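Local coordinates for protein peptidase S15/CocE/NonD (Thaumarchaeota archaeon SCGC AB-539-E09, PDB 4PF1) that probably acts as a serine aminopeptidase, with an alpha/beta-hydrolase fold and kinship to the S15 X-Pro dipeptidyl-peptidases, at residues F425-V429 with T468-W473. Residues are numbered along the deposited sequence; the frame is centred on the assembly and turned at random.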
# COMPACT_ATOMS: atom_id res chain seq x y z
N PHE A 425 1.71 -13.72 45.61
CA PHE A 425 2.38 -12.75 44.76
C PHE A 425 2.69 -13.37 43.41
O PHE A 425 2.72 -14.60 43.28
CB PHE A 425 3.69 -12.22 45.41
CG PHE A 425 4.66 -13.28 45.88
CD1 PHE A 425 5.56 -13.86 45.00
CD2 PHE A 425 4.71 -13.66 47.22
CE1 PHE A 425 6.46 -14.84 45.43
CE2 PHE A 425 5.62 -14.63 47.65
CZ PHE A 425 6.49 -15.21 46.76
N ASP A 426 2.96 -12.53 42.41
CA ASP A 426 3.41 -12.97 41.09
C ASP A 426 4.85 -12.51 40.93
O ASP A 426 5.16 -11.35 41.24
CB ASP A 426 2.50 -12.42 39.99
CG ASP A 426 1.07 -12.90 40.12
OD1 ASP A 426 0.83 -14.11 39.92
OD2 ASP A 426 0.21 -12.07 40.46
N GLU A 427 5.73 -13.42 40.53
CA GLU A 427 7.16 -13.14 40.45
C GLU A 427 7.70 -13.14 39.02
O GLU A 427 7.25 -13.92 38.18
CB GLU A 427 7.92 -14.18 41.28
CG GLU A 427 9.36 -13.83 41.60
CD GLU A 427 10.08 -14.90 42.38
OE1 GLU A 427 10.53 -15.89 41.77
OE2 GLU A 427 10.19 -14.75 43.62
N TYR A 428 8.70 -12.28 38.76
CA TYR A 428 9.44 -12.19 37.50
C TYR A 428 10.80 -11.55 37.73
O TYR A 428 11.00 -10.85 38.72
CB TYR A 428 8.65 -11.44 36.41
CG TYR A 428 8.56 -9.94 36.58
CD1 TYR A 428 7.62 -9.37 37.43
CD2 TYR A 428 9.35 -9.08 35.82
CE1 TYR A 428 7.47 -7.99 37.52
CE2 TYR A 428 9.24 -7.70 35.93
CZ TYR A 428 8.30 -7.15 36.79
OH TYR A 428 8.17 -5.79 36.90
N VAL A 429 11.75 -11.81 36.81
CA VAL A 429 13.08 -11.24 36.90
C VAL A 429 13.23 -10.16 35.82
O VAL A 429 13.01 -10.43 34.64
CB VAL A 429 14.20 -12.31 36.81
CG1 VAL A 429 15.59 -11.67 36.85
CG2 VAL A 429 14.06 -13.35 37.92
N THR A 468 8.54 -13.37 29.67
CA THR A 468 8.70 -13.86 31.04
C THR A 468 9.06 -12.74 32.03
O THR A 468 8.87 -12.92 33.23
CB THR A 468 9.73 -14.99 31.10
OG1 THR A 468 10.93 -14.57 30.46
CG2 THR A 468 9.22 -16.29 30.47
N ASP A 469 9.54 -11.58 31.52
CA ASP A 469 9.89 -10.42 32.36
C ASP A 469 8.71 -9.41 32.42
O ASP A 469 8.92 -8.23 32.71
CB ASP A 469 11.20 -9.75 31.87
CG ASP A 469 11.19 -9.27 30.42
OD1 ASP A 469 10.23 -9.61 29.69
OD2 ASP A 469 12.17 -8.60 30.01
N VAL A 470 7.48 -9.89 32.15
CA VAL A 470 6.25 -9.09 32.16
C VAL A 470 5.15 -9.89 32.88
O VAL A 470 5.03 -11.09 32.67
CB VAL A 470 5.80 -8.68 30.71
CG1 VAL A 470 4.47 -7.92 30.71
CG2 VAL A 470 6.88 -7.88 29.98
N LEU A 471 4.35 -9.22 33.74
CA LEU A 471 3.23 -9.87 34.43
C LEU A 471 1.94 -9.51 33.74
O LEU A 471 1.80 -8.39 33.25
CB LEU A 471 3.17 -9.48 35.91
CG LEU A 471 4.32 -9.94 36.81
CD1 LEU A 471 4.10 -9.48 38.23
CD2 LEU A 471 4.51 -11.47 36.78
N VAL A 472 1.02 -10.47 33.64
CA VAL A 472 -0.25 -10.27 32.93
C VAL A 472 -1.43 -10.77 33.78
O VAL A 472 -1.36 -11.84 34.39
CB VAL A 472 -0.25 -10.96 31.52
CG1 VAL A 472 -1.46 -10.54 30.70
CG2 VAL A 472 1.05 -10.67 30.75
N TRP A 473 -2.53 -9.99 33.81
CA TRP A 473 -3.80 -10.32 34.46
C TRP A 473 -4.93 -9.89 33.55
O TRP A 473 -4.85 -8.83 32.94
CB TRP A 473 -3.93 -9.64 35.84
CG TRP A 473 -2.84 -9.97 36.81
CD1 TRP A 473 -2.79 -11.04 37.66
CD2 TRP A 473 -1.66 -9.20 37.06
NE1 TRP A 473 -1.65 -10.98 38.43
CE2 TRP A 473 -0.94 -9.86 38.08
CE3 TRP A 473 -1.15 -8.00 36.54
CZ2 TRP A 473 0.28 -9.36 38.57
CZ3 TRP A 473 0.04 -7.51 37.03
CH2 TRP A 473 0.74 -8.18 38.04
O HOH W 1 11.06 -13.87 34.94
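Tyr428 and Leu471 meet between two facing beta sheets, in a beta-sandwich packing of the C-terminal non-catalytic domain. Strand 425-430 pairs with strand 606-625, and strand 471-474 pairs with strand 571-577. The axes of the two short strand segments come within 8.5 Å, and the segments share no direct backbone hydrogen bond. The tight part is apolar. Leu471 sets CG 3.4 Å from Tyr428 CD1, and its CD1 and CD2 methyls reach on to Asp426 CB. The CD2 side of the Tyr428 ring leans on the backbone of the 468-470 loop, with CD2 3.3 Å from Asp469 O. Tyr428 chi1 of 74° places CG between the backbone N and the carbonyl carbon, which turns the ring in between Leu471 and the Asp469 carbonyl. Its OH hydrogen-bonds Ser578. Replacing Tyr428 by alanine would probably leave a gap beside Leu471 and Ser578 without its phenol partner. At the looser side a water bridges Val429 N and Thr468 O, and Thr468 OG1 hydrogen-bonds Thr468 of the second subunit. Glu427 pairs with Arg609 in a salt bridge. At the other end Asp426 OD2, also salt-bridged to Arg612, takes a bent 3.0 Å bond (141°) from Trp473 NE1, in the indole plane but from above the carboxylate.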